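Local coordinates for protein inosine-uridine nucleoside N-ribohydrolase (Xanthomonas oryzae pv. oryzae, PDB 4KL0) that binds calcium and, as an inosine-uridine nucleoside hydrolase family member, may hydrolyse N-glycosyl compounds, at residues A[29-33]-A[135-139]; A[148-152]-A[318-322]; A[151-155]-A[199-203]; A[173-179]-A[219-225]; A[190-194]-A[211-216]. All coordinates share one frame; numbering follows the deposited sequence.

In the fold
The contacts run through one Rossmann-like sheet and the loops at its calcium end. Contacts 1, 2 and 4 reach this sheet, where strands 28-34, 146-150, 172-178 and 221-224 are neighbours; the centres of contacts 2 and 4 are about 8 Å apart. Contacts 2 and 3 share Ile151, whose carbonyl binds calcium, and three calcium waters. Asn199 ND2 of contact 3 bonds Met178 O of contact 4 at 2.9 Å; Asn200 and Tyr211 link contacts 3 and 5. Contacts 4 and 5 (centres about 10 Å apart) meet where Ala214 and Tyr211 pack on the strands. The side chains of Leu32 (contact 1) and Tyr211 (contact 5) lie about 8 and 13 Å from calcium.

Contact 1. Residues A[29-33]-A[135-139]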
# COMPACT_ATOMS: atom_id res chain seq x y z
N ASP A 29 -13.84 7.79 5.70
CA ASP A 29 -13.13 8.58 4.68
C ASP A 29 -11.63 8.37 4.87
O ASP A 29 -11.15 8.38 6.02
CB ASP A 29 -13.46 10.07 4.80
CG ASP A 29 -14.73 10.43 4.05
OD1 ASP A 29 -15.38 9.51 3.51
OD2 ASP A 29 -15.07 11.64 3.98
N THR A 30 -10.91 8.18 3.75
CA THR A 30 -9.52 7.69 3.80
C THR A 30 -8.59 8.56 2.99
O THR A 30 -8.91 8.89 1.84
CB THR A 30 -9.45 6.22 3.30
OG1 THR A 30 -10.21 5.37 4.17
CG2 THR A 30 -7.99 5.73 3.25
N LEU A 31 -7.45 8.92 3.59
CA LEU A 31 -6.37 9.68 2.93
C LEU A 31 -5.20 8.68 2.72
O LEU A 31 -4.75 8.01 3.71
CB LEU A 31 -5.85 10.82 3.82
CG LEU A 31 -6.99 11.64 4.45
CD1 LEU A 31 -6.38 12.70 5.42
CD2 LEU A 31 -7.82 12.29 3.39
N LEU A 32 -4.77 8.55 1.46
CA LEU A 32 -3.76 7.54 1.09
C LEU A 32 -2.51 8.23 0.56
O LEU A 32 -2.57 9.16 -0.26
CB LEU A 32 -4.39 6.62 0.03
CG LEU A 32 -3.57 5.46 -0.48
CD1 LEU A 32 -3.29 4.47 0.68
CD2 LEU A 32 -4.32 4.66 -1.61
N PHE A 33 -1.34 7.74 1.02
CA PHE A 33 -0.04 8.25 0.61
C PHE A 33 0.71 7.10 -0.04
O PHE A 33 0.85 6.04 0.57
CB PHE A 33 0.72 8.74 1.87
CG PHE A 33 -0.03 9.79 2.62
CD1 PHE A 33 0.28 11.14 2.41
CD2 PHE A 33 -1.01 9.43 3.52
CE1 PHE A 33 -0.49 12.14 3.11
CE2 PHE A 33 -1.76 10.42 4.21
CZ PHE A 33 -1.44 11.78 3.98
N MET A 135 -6.30 17.75 1.37
CA MET A 135 -6.44 16.98 2.60
C MET A 135 -6.66 17.92 3.78
O MET A 135 -7.44 17.60 4.70
CB MET A 135 -5.21 16.07 2.84
CG MET A 135 -5.12 14.90 1.82
SD MET A 135 -3.61 13.87 2.17
CE MET A 135 -4.00 12.40 1.05
N CYS A 136 -5.92 19.03 3.80
CA CYS A 136 -6.07 20.03 4.87
C CYS A 136 -7.52 20.56 4.91
O CYS A 136 -8.21 20.53 5.97
CB CYS A 136 -5.09 21.19 4.70
SG CYS A 136 -3.36 20.83 5.14
N GLU A 137 -7.97 21.05 3.75
CA GLU A 137 -9.35 21.56 3.63
C GLU A 137 -10.37 20.52 4.05
O GLU A 137 -11.39 20.84 4.67
CB GLU A 137 -9.63 22.01 2.20
CG GLU A 137 -8.69 23.09 1.70
CD GLU A 137 -9.12 23.64 0.34
OE1 GLU A 137 -10.33 23.53 0.01
OE2 GLU A 137 -8.27 24.18 -0.40
N ARG A 138 -10.11 19.25 3.72
CA ARG A 138 -11.04 18.21 4.08
C ARG A 138 -11.04 17.87 5.59
O ARG A 138 -12.10 17.58 6.15
CB ARG A 138 -10.83 16.95 3.20
CG ARG A 138 -11.77 15.80 3.60
CD ARG A 138 -11.61 14.59 2.66
NE ARG A 138 -11.78 14.94 1.26
CZ ARG A 138 -12.99 15.00 0.68
NH1 ARG A 138 -14.07 14.76 1.42
NH2 ARG A 138 -13.10 15.30 -0.62
N LEU A 139 -9.88 17.91 6.24
CA LEU A 139 -9.83 17.67 7.68
C LEU A 139 -10.67 18.76 8.38
O LEU A 139 -11.34 18.51 9.38
CB LEU A 139 -8.38 17.71 8.20
CG LEU A 139 -7.57 16.47 7.80
CD1 LEU A 139 -6.14 16.59 8.26
CD2 LEU A 139 -8.22 15.20 8.38
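Met135 lays its terminal methyl over one face of the Phe33 ring, a Met-aromatic contact where helix 133-141 packs on strand 28-34, a central strand of the Rossmann-like alpha/beta sheet. CE stands 4.3 Å from the centroid of the Phe33 ring and 25° off its normal, displaced toward the rim, which makes a CH-pi contact. The sulfur meets the ring obliquely: Met135 SD lies 3.5 Å from Phe33 CZ. The chain is extended beyond CG (chi2 179°), and this length lets the thioether bridge from the helix down to the strand, whose axes come no closer than 10.8 Å.

Leu31 flanks the same methionine. The two side chains slide past each other in opposite directions, with Leu31 CB 3.7 Å from Met135 CE near the strand and Leu31 CD2 4.1 Å from Met135 CG nearer the helix. The methyl therefore touches both the Phe33 ring and the base of Leu31. One turn along the helix, Leu139 adds a looser apolar touch, its CD2 4.3 Å from Leu31 CD1. Leu160 of helix 155-163 packs on both Leu31 and Met135, so this apolar layer continues into the next helix.

Toward the start of the strand the contact turns polar and less buried. Asp29 and Arg138 cross at about a right angle, with carboxylate and guanidinium planes 83° apart, and their salt bridges go elsewhere: Asp29 to Arg59, Arg138 to Asp62. Between themselves the opposite charges are near but beyond salt-bridge distance, Asp29 OD2 to Arg138 NH1 at 4.2 Å.

Contact 2. Residues A[148-152]-A[318-322]; sequences MVVIA and DPLTL. With CA (calcium ion), chain B.
Ile151 sets its branch point almost straight above the carboxylate carbon of Asp318, CB to CG 3.4 Å, at a calcium site where strand 146-150 of the Rossmann-like sheet faces the first turn of helix 317-325. The two side chains cross obliquely. CG1 of Ile151 takes the position between its backbone N and carbonyl carbon (chi1 50°), while CG2 lies over Asp318 CB and CG. The hydrocarbon thus blankets the carboxylate from one side, and the main-chain carbonyl of the same residue is left to turn to the metal.

Calcium joins the two segments: Ile151 O and Asp318 OD2 each bind it at 2.4 Å. These two acceptors lie 3.4 Å apart, Ile151 O from Asp318 OD2, with the ion drawing both in. Asp318 binds through OD2 alone; its OD1 instead accepts a hydrogen bond from a calcium-bound water. Asp35 and Asp42 supply the other protein ligands, and three waters complete the shell. In nucleoside hydrolases a calcium held in this way marks the active site, and the waters are consistent with places that substrate hydroxyls or the attacking water could take.

Farther from the ion the packing is apolar. Thr321 turns its methyl inward, CG2 4.0 Å from Ile151 CG2, and spends its hydroxyl on Tyr317 O one turn back. Strand and helix run nearly antiparallel (161°), which carries the contact on to Val149, whose CG2 meets Leu322 CD1 at 4.2 Å.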
# COMPACT_ATOMS: atom_id res chain seq x y z
N MET A 148 -5.79 7.67 7.95
CA MET A 148 -4.63 7.97 7.06
C MET A 148 -3.93 6.65 6.85
O MET A 148 -3.69 5.91 7.80
CB MET A 148 -3.60 8.94 7.70
CG MET A 148 -4.01 10.45 7.75
SD MET A 148 -2.83 11.56 8.72
CE MET A 148 -1.28 11.32 7.83
N VAL A 149 -3.65 6.32 5.61
CA VAL A 149 -2.97 5.06 5.30
C VAL A 149 -1.70 5.35 4.51
O VAL A 149 -1.74 6.03 3.44
CB VAL A 149 -3.92 4.15 4.49
CG1 VAL A 149 -3.15 2.89 4.12
CG2 VAL A 149 -5.20 3.80 5.33
N VAL A 150 -0.57 4.90 5.04
CA VAL A 150 0.73 5.25 4.42
C VAL A 150 1.35 4.01 3.85
O VAL A 150 1.69 3.08 4.57
CB VAL A 150 1.66 5.89 5.48
CG1 VAL A 150 3.04 6.15 4.89
CG2 VAL A 150 0.95 7.13 6.09
N ILE A 151 1.48 3.97 2.51
CA ILE A 151 2.07 2.81 1.85
C ILE A 151 3.20 3.30 0.96
O ILE A 151 3.47 2.66 -0.02
CB ILE A 151 1.02 2.02 1.04
CG1 ILE A 151 0.20 2.92 0.09
CG2 ILE A 151 0.03 1.33 2.03
CD1 ILE A 151 -0.74 2.16 -0.84
N ALA A 152 3.90 4.33 1.38
CA ALA A 152 5.06 4.89 0.68
C ALA A 152 5.82 5.76 1.61
O ALA A 152 5.48 5.78 2.79
CB ALA A 152 4.60 5.75 -0.57
N ASP A 318 1.33 -3.71 0.78
CA ASP A 318 0.45 -2.57 0.89
C ASP A 318 -1.04 -2.94 1.03
O ASP A 318 -1.79 -2.29 1.80
CB ASP A 318 0.68 -1.63 -0.29
CG ASP A 318 2.04 -0.97 -0.25
OD1 ASP A 318 2.75 -1.04 0.77
OD2 ASP A 318 2.44 -0.32 -1.24
N PRO A 319 -1.52 -3.96 0.31
CA PRO A 319 -2.92 -4.33 0.51
C PRO A 319 -3.16 -4.80 1.92
O PRO A 319 -4.20 -4.46 2.47
CB PRO A 319 -3.07 -5.53 -0.43
CG PRO A 319 -2.18 -5.18 -1.56
CD PRO A 319 -0.95 -4.59 -0.91
N LEU A 320 -2.22 -5.52 2.51
CA LEU A 320 -2.41 -5.93 3.88
C LEU A 320 -2.45 -4.74 4.82
O LEU A 320 -3.13 -4.76 5.84
CB LEU A 320 -1.30 -6.89 4.32
CG LEU A 320 -1.48 -8.27 3.69
CD1 LEU A 320 -0.16 -9.09 3.85
CD2 LEU A 320 -2.63 -9.03 4.37
N THR A 321 -1.67 -3.70 4.53
CA THR A 321 -1.67 -2.48 5.37
C THR A 321 -3.06 -1.84 5.37
O THR A 321 -3.56 -1.44 6.41
CB THR A 321 -0.60 -1.50 4.85
OG1 THR A 321 0.66 -2.18 4.93
CG2 THR A 321 -0.52 -0.25 5.69
N LEU A 322 -3.65 -1.75 4.18
CA LEU A 322 -5.01 -1.26 4.09
C LEU A 322 -6.00 -2.13 4.87
O LEU A 322 -6.85 -1.57 5.63
CB LEU A 322 -5.42 -1.10 2.61
CG LEU A 322 -6.89 -0.63 2.47
CD1 LEU A 322 -7.02 0.75 3.07
CD2 LEU A 322 -7.30 -0.59 1.02
CA CA B . 4.13 1.25 -1.86
O HOH W 1 5.04 -0.09 0.29
O HOH W 2 5.32 -0.78 -2.68
O HOH W 3 6.63 1.75 -1.38

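Contact 3. Residues A[151-155]-A[199-203]; sequences IAGMT and NNATD. With CA (calcium ion), chain B.
The loop that follows strand 146-150 and leads into helix 155-163 is part of the calcium site of this Rossmann-like domain, and helix 198-202 packs against it as a second shell. Asn199 lays its amide along the backbone of Ile151 and Ala152, with OD1 3.3 Å from Ala152 CA. That amide grips two calcium waters at once: ND2 donates to one, and OD1 accepts from the other at 2.7 Å. Asn199 thereby positions metal-bound waters without touching the ion, and its ND2 is also anchored on Met178 O.

Gly153 carries no side chain, and its backbone comes close to the helix, CA 3.4 Å from Asn199 O in a CA-H...O contact. A water bridges Gly153 N and Thr202 OG1. Met154 runs beside Asn200, pointing the same way, and its bent end brings CE 3.3 Å from Asn200 OD1; Asn200 ND2 donates to Asp194 O and Gly180 O. At the far end Thr155 OG1 donates to Asp203 OD2 at 2.7 Å, and that oxygen accepts on its anti lone pair, away from the other carboxylate oxygen. The other oxygen, OD1, caps Ala206 N, making Asp203 the N-cap of helix 204-216.

The contact thus ties the starts of helices 155-163 and 204-216 together; Met154 packs on Ala207, Leu210 and Tyr211 of the latter.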
# COMPACT_ATOMS: atom_id res chain seq x y z
N ILE A 151 1.48 3.97 2.51
CA ILE A 151 2.07 2.81 1.85
C ILE A 151 3.20 3.30 0.96
O ILE A 151 3.47 2.66 -0.02
CB ILE A 151 1.02 2.02 1.04
CG1 ILE A 151 0.20 2.92 0.09
CG2 ILE A 151 0.03 1.33 2.03
CD1 ILE A 151 -0.74 2.16 -0.84
N ALA A 152 3.90 4.33 1.38
CA ALA A 152 5.06 4.89 0.68
C ALA A 152 5.82 5.76 1.61
O ALA A 152 5.48 5.78 2.79
CB ALA A 152 4.60 5.75 -0.57
N GLY A 153 6.77 6.55 1.08
CA GLY A 153 7.56 7.47 1.91
C GLY A 153 6.65 8.52 2.50
O GLY A 153 5.51 8.77 2.04
N MET A 154 7.15 9.17 3.55
CA MET A 154 6.26 9.92 4.40
C MET A 154 6.46 11.43 4.27
O MET A 154 5.94 12.17 5.11
CB MET A 154 6.48 9.47 5.85
CG MET A 154 5.62 8.22 6.13
SD MET A 154 6.23 7.04 7.39
CE MET A 154 7.02 5.88 6.32
N THR A 155 7.10 11.91 3.20
CA THR A 155 7.29 13.38 3.02
C THR A 155 5.97 14.15 3.16
O THR A 155 5.86 15.16 3.90
CB THR A 155 7.81 13.61 1.61
OG1 THR A 155 9.02 12.86 1.44
CG2 THR A 155 8.03 15.08 1.32
N ASN A 199 9.87 2.05 3.13
CA ASN A 199 9.08 3.29 3.14
C ASN A 199 9.67 4.33 4.09
O ASN A 199 9.56 5.52 3.89
CB ASN A 199 7.62 3.08 3.44
CG ASN A 199 6.93 2.37 2.27
OD1 ASN A 199 7.38 2.54 1.10
ND2 ASN A 199 5.91 1.55 2.56
N ASN A 200 10.25 3.87 5.18
CA ASN A 200 10.84 4.89 6.05
C ASN A 200 12.07 5.52 5.39
O ASN A 200 12.27 6.73 5.49
CB ASN A 200 11.32 4.27 7.36
CG ASN A 200 10.22 3.72 8.24
OD1 ASN A 200 9.07 4.17 8.24
ND2 ASN A 200 10.60 2.74 9.06
N ALA A 201 12.88 4.67 4.72
CA ALA A 201 14.16 5.07 4.07
C ALA A 201 13.98 5.99 2.85
O ALA A 201 14.92 6.72 2.51
CB ALA A 201 14.92 3.86 3.67
N THR A 202 12.76 6.02 2.30
CA THR A 202 12.49 6.95 1.19
C THR A 202 12.80 8.39 1.60
O THR A 202 13.43 9.14 0.83
CB THR A 202 11.03 6.84 0.68
OG1 THR A 202 10.83 5.54 0.10
CG2 THR A 202 10.76 7.93 -0.38
N ASP A 203 12.35 8.78 2.81
CA ASP A 203 12.67 10.11 3.36
C ASP A 203 12.69 9.88 4.88
O ASP A 203 11.64 9.97 5.56
CB ASP A 203 11.62 11.14 2.93
CG ASP A 203 11.83 12.53 3.52
OD1 ASP A 203 12.72 12.70 4.42
OD2 ASP A 203 11.06 13.44 3.11
CA CA B . 4.13 1.25 -1.86
O HOH W 4 8.26 5.65 -1.30
O HOH W 5 9.59 8.26 4.55
O HOH W 1 5.04 -0.09 0.29
O HOH W 3 6.63 1.75 -1.38
O HOH W 2 5.32 -0.78 -2.68

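Contact 4. Residues A[173-179]-A[219-225]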
# COMPACT_ATOMS: atom_id res chain seq x y z
N ALA A 173 -8.49 9.56 12.88
CA ALA A 173 -8.68 8.40 13.76
C ALA A 173 -7.45 7.55 14.07
O ALA A 173 -7.23 7.14 15.23
CB ALA A 173 -9.82 7.52 13.25
N SER A 174 -6.62 7.28 13.05
CA SER A 174 -5.44 6.46 13.23
C SER A 174 -4.61 6.70 12.02
O SER A 174 -5.09 7.21 10.99
CB SER A 174 -5.77 4.96 13.27
OG SER A 174 -6.44 4.56 12.06
N ILE A 175 -3.36 6.29 12.14
CA ILE A 175 -2.41 6.31 11.02
C ILE A 175 -1.85 4.90 10.94
O ILE A 175 -1.27 4.38 11.90
CB ILE A 175 -1.25 7.29 11.24
CG1 ILE A 175 -1.76 8.71 11.42
CG2 ILE A 175 -0.23 7.17 10.07
CD1 ILE A 175 -0.68 9.73 11.77
N THR A 176 -1.98 4.27 9.77
CA THR A 176 -1.54 2.88 9.61
C THR A 176 -0.49 2.91 8.52
O THR A 176 -0.69 3.52 7.47
CB THR A 176 -2.71 1.96 9.11
OG1 THR A 176 -3.82 2.09 10.01
CG2 THR A 176 -2.33 0.49 9.09
N ILE A 177 0.65 2.29 8.80
CA ILE A 177 1.84 2.54 7.95
C ILE A 177 2.47 1.20 7.60
O ILE A 177 2.61 0.32 8.47
CB ILE A 177 2.95 3.33 8.75
CG1 ILE A 177 2.40 4.67 9.23
CG2 ILE A 177 4.23 3.53 7.87
CD1 ILE A 177 3.38 5.39 10.24
N MET A 178 2.91 1.03 6.36
CA MET A 178 3.68 -0.13 5.96
C MET A 178 5.13 0.28 6.19
O MET A 178 5.71 1.05 5.41
CB MET A 178 3.41 -0.41 4.45
CG MET A 178 3.86 -1.78 3.93
SD MET A 178 5.70 -2.06 3.82
CE MET A 178 5.80 -3.40 5.06
N GLY A 179 5.69 -0.17 7.29
CA GLY A 179 6.89 0.50 7.76
C GLY A 179 7.68 -0.43 8.67
O GLY A 179 7.72 -1.61 8.43
N ILE A 219 -2.32 10.47 18.31
CA ILE A 219 -3.04 9.74 17.25
C ILE A 219 -2.53 8.31 17.17
O ILE A 219 -1.33 8.10 16.96
CB ILE A 219 -2.79 10.37 15.93
CG1 ILE A 219 -3.27 11.79 15.97
CG2 ILE A 219 -3.47 9.58 14.81
CD1 ILE A 219 -2.62 12.61 15.00
N PRO A 220 -3.40 7.30 17.33
CA PRO A 220 -2.95 5.89 17.35
C PRO A 220 -2.16 5.56 16.06
O PRO A 220 -2.60 5.95 14.99
CB PRO A 220 -4.25 5.08 17.36
CG PRO A 220 -5.28 6.06 17.96
CD PRO A 220 -4.86 7.45 17.51
N LEU A 221 -1.06 4.86 16.20
CA LEU A 221 -0.25 4.39 15.07
C LEU A 221 -0.32 2.90 14.96
O LEU A 221 -0.21 2.18 15.97
CB LEU A 221 1.23 4.73 15.31
CG LEU A 221 1.85 6.08 15.06
CD1 LEU A 221 3.36 5.96 15.40
CD2 LEU A 221 1.64 6.48 13.58
N ARG A 222 -0.48 2.35 13.76
CA ARG A 222 -0.46 0.92 13.60
C ARG A 222 0.54 0.62 12.48
O ARG A 222 0.39 1.18 11.39
CB ARG A 222 -1.82 0.37 13.21
CG ARG A 222 -1.85 -1.15 13.08
CD ARG A 222 -3.30 -1.63 12.88
NE ARG A 222 -3.99 -1.44 14.15
CZ ARG A 222 -5.27 -1.70 14.34
NH1 ARG A 222 -6.00 -2.19 13.34
NH2 ARG A 222 -5.80 -1.50 15.54
N ILE A 223 1.57 -0.15 12.78
CA ILE A 223 2.72 -0.30 11.86
C ILE A 223 2.76 -1.75 11.41
O ILE A 223 2.91 -2.70 12.23
CB ILE A 223 4.07 0.03 12.49
CG1 ILE A 223 4.16 1.40 13.18
CG2 ILE A 223 5.17 -0.08 11.40
CD1 ILE A 223 4.00 2.54 12.29
N LEU A 224 2.59 -1.96 10.12
CA LEU A 224 2.59 -3.32 9.59
C LEU A 224 3.94 -3.53 8.94
O LEU A 224 4.41 -2.65 8.21
CB LEU A 224 1.53 -3.48 8.49
CG LEU A 224 1.34 -4.92 7.99
CD1 LEU A 224 -0.11 -5.28 7.94
CD2 LEU A 224 2.04 -5.19 6.57
N THR A 225 4.57 -4.66 9.17
CA THR A 225 5.96 -4.83 8.76
C THR A 225 6.05 -5.92 7.68
O THR A 225 5.09 -6.69 7.40
CB THR A 225 6.80 -5.28 9.96
OG1 THR A 225 6.40 -6.60 10.33
CG2 THR A 225 6.56 -4.37 11.11
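Ile177 and Ile223 both place CG1 anti to their carbonyl carbons (chi1 -59° and -53°), and a further bend in Ile223 (chi2 -64°) turns its CD1 back onto CD1 of Ile177, 3.6 Å away. They are neighbours on parallel strands 172-178 and 221-224, joined in a beta-alpha-beta crossover of the Rossmann-like sheet whose connection includes helices 198-202 and 204-216. Leu221 fills the same face, its CD2 lying 3.8 Å from Ile175 CB and 3.9 Å from Ile177 CD1. Ala214 and Tyr211 of helix 204-216 cover these residues.

The backbones are stitched by five hydrogen bonds in the alternating parallel pattern. Ile175 N, Ile177 N and Gly179 N donate to Pro220 O, Arg222 O and Leu224 O, while Arg222 N and Leu224 N return the bond to Ile175 O and Ile177 O; the last, like Ile177 N to Arg222 O, spans 2.8 Å.

On the opposite face Thr176 and Arg222 lie side by side, Thr176 CG2 4.2 Å from Arg222 CB. The arginine then leads away from the strand to Glu348 and Ala324 O. Met178, beside Asp318 of the calcium site, bends at chi2 and chi3 and brings CE 3.5 Å from Leu224 O. Beyond Met178, Ile223 CG2 packs 3.7 Å from Gly179 C.

Contact 5. Residues A[190-194]-A[211-216]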
# COMPACT_ATOMS: atom_id res chain seq x y z
N LEU A 190 9.41 7.44 22.99
CA LEU A 190 8.60 7.31 21.75
C LEU A 190 9.19 6.37 20.71
O LEU A 190 10.42 6.22 20.56
CB LEU A 190 8.29 8.67 21.11
CG LEU A 190 7.68 9.82 21.94
CD1 LEU A 190 7.33 11.02 21.10
CD2 LEU A 190 6.45 9.32 22.78
N VAL A 191 8.27 5.69 20.01
CA VAL A 191 8.62 4.78 18.93
C VAL A 191 9.16 5.61 17.78
O VAL A 191 8.70 6.73 17.54
CB VAL A 191 7.34 4.03 18.50
CG1 VAL A 191 7.59 3.16 17.26
CG2 VAL A 191 6.88 3.18 19.64
N GLN A 192 10.18 5.07 17.10
CA GLN A 192 10.76 5.77 15.95
C GLN A 192 10.92 4.81 14.78
O GLN A 192 10.88 3.58 14.91
CB GLN A 192 12.09 6.46 16.35
CG GLN A 192 13.16 5.54 16.74
CD GLN A 192 14.38 6.31 17.28
OE1 GLN A 192 14.51 7.52 17.11
NE2 GLN A 192 15.25 5.59 17.92
N PRO A 193 11.10 5.37 13.57
CA PRO A 193 11.18 4.43 12.45
C PRO A 193 12.51 3.73 12.24
O PRO A 193 13.58 4.36 12.43
CB PRO A 193 10.96 5.36 11.24
CG PRO A 193 11.52 6.67 11.68
CD PRO A 193 11.07 6.77 13.16
N ASP A 194 12.46 2.47 11.82
CA ASP A 194 13.63 1.66 11.39
C ASP A 194 14.17 2.26 10.09
O ASP A 194 13.46 2.29 9.06
CB ASP A 194 13.20 0.21 11.17
CG ASP A 194 14.38 -0.78 11.02
OD1 ASP A 194 15.47 -0.45 10.46
OD2 ASP A 194 14.21 -1.95 11.48
N TYR A 211 6.31 9.69 12.84
CA TYR A 211 6.14 8.73 13.93
C TYR A 211 6.12 9.53 15.21
O TYR A 211 5.28 9.29 16.10
CB TYR A 211 7.33 7.77 14.02
CG TYR A 211 7.31 6.57 13.05
CD1 TYR A 211 7.10 6.74 11.67
CD2 TYR A 211 7.56 5.25 13.52
CE1 TYR A 211 7.16 5.66 10.82
CE2 TYR A 211 7.63 4.19 12.65
CZ TYR A 211 7.44 4.39 11.29
OH TYR A 211 7.53 3.34 10.40
N ARG A 212 7.04 10.47 15.31
CA ARG A 212 7.14 11.29 16.53
C ARG A 212 5.91 12.17 16.70
O ARG A 212 5.34 12.19 17.79
CB ARG A 212 8.43 12.13 16.50
CG ARG A 212 8.47 13.19 17.63
CD ARG A 212 9.84 13.89 17.66
NE ARG A 212 9.99 14.80 16.53
CZ ARG A 212 10.96 14.69 15.61
NH1 ARG A 212 11.86 13.71 15.71
NH2 ARG A 212 11.03 15.56 14.61
N ARG A 213 5.50 12.91 15.68
CA ARG A 213 4.42 13.86 15.86
C ARG A 213 3.08 13.17 16.08
O ARG A 213 2.20 13.76 16.72
CB ARG A 213 4.35 14.86 14.72
CG ARG A 213 3.44 16.06 14.93
CD ARG A 213 4.06 17.08 15.95
NE ARG A 213 3.21 18.27 16.13
CZ ARG A 213 3.11 18.94 17.29
NH1 ARG A 213 3.78 18.50 18.36
NH2 ARG A 213 2.33 20.03 17.40
N ALA A 214 2.90 11.96 15.55
CA ALA A 214 1.61 11.31 15.64
C ALA A 214 1.44 11.01 17.12
O ALA A 214 0.37 11.24 17.71
CB ALA A 214 1.62 9.98 14.81
N GLN A 215 2.52 10.56 17.72
CA GLN A 215 2.53 10.19 19.14
C GLN A 215 2.38 11.42 20.05
O GLN A 215 1.63 11.36 21.03
CB GLN A 215 3.76 9.39 19.51
CG GLN A 215 3.77 7.92 18.98
CD GLN A 215 5.15 7.26 19.12
OE1 GLN A 215 5.41 6.48 20.07
NE2 GLN A 215 6.05 7.55 18.15
N GLN A 216 3.05 12.52 19.71
CA GLN A 216 2.85 13.79 20.44
C GLN A 216 1.42 14.31 20.35
O GLN A 216 0.92 14.97 21.29
CB GLN A 216 3.82 14.85 19.93
CG GLN A 216 5.22 14.41 20.17
CD GLN A 216 6.25 15.41 19.67
OE1 GLN A 216 5.98 16.27 18.85
NE2 GLN A 216 7.45 15.29 20.22
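Tyr211 CB starts 3.9 Å from Val191 O, and from there the ring runs beneath Pro193, a CH-pi contact that holds the loop before helix 198-202 onto helix 204-216 at the edge of the Rossmann-like fold. CG comes next and meets Pro193 CD at 3.8 Å. On one flank CD2 sits under the peptide nitrogen, 3.5 Å from Pro193 N, with CE2 beneath Pro193 CA. Across the middle, Pro193 CB stands over the ring centroid at 3.7 Å and only 13° off the normal, and the proline ring lies roughly parallel to the aromatic face; Val191 CG1 approaches at the edge. The hydroxyl passes beyond the proline to weak hydrogen bonds with Asn200 OD1 and Gly180 N, while Met154 and Ile223 also pack on the tyrosine.

One turn further along the helix, Gln215 pairs with the backbone of Val191 much as a strand partner would. Its chain is extended beyond CG, which carries the amide out to the loop. OE1 accepts from Val191 N at 3.0 Å on a lone pair in the carbonyl plane, and NE2 donates to Val191 O at 2.8 Å. The other N-H of NE2 goes to Tyr211 O, a nearly straight bond (178°) that approaches from above the carbonyl plane. Three bonds thus fix the rotation of the amide. Leu190, more exposed, covers this pairing by sliding past Gln215 in the opposite direction, and its CD1 comes to rest 4.1 Å from Gln216 CG.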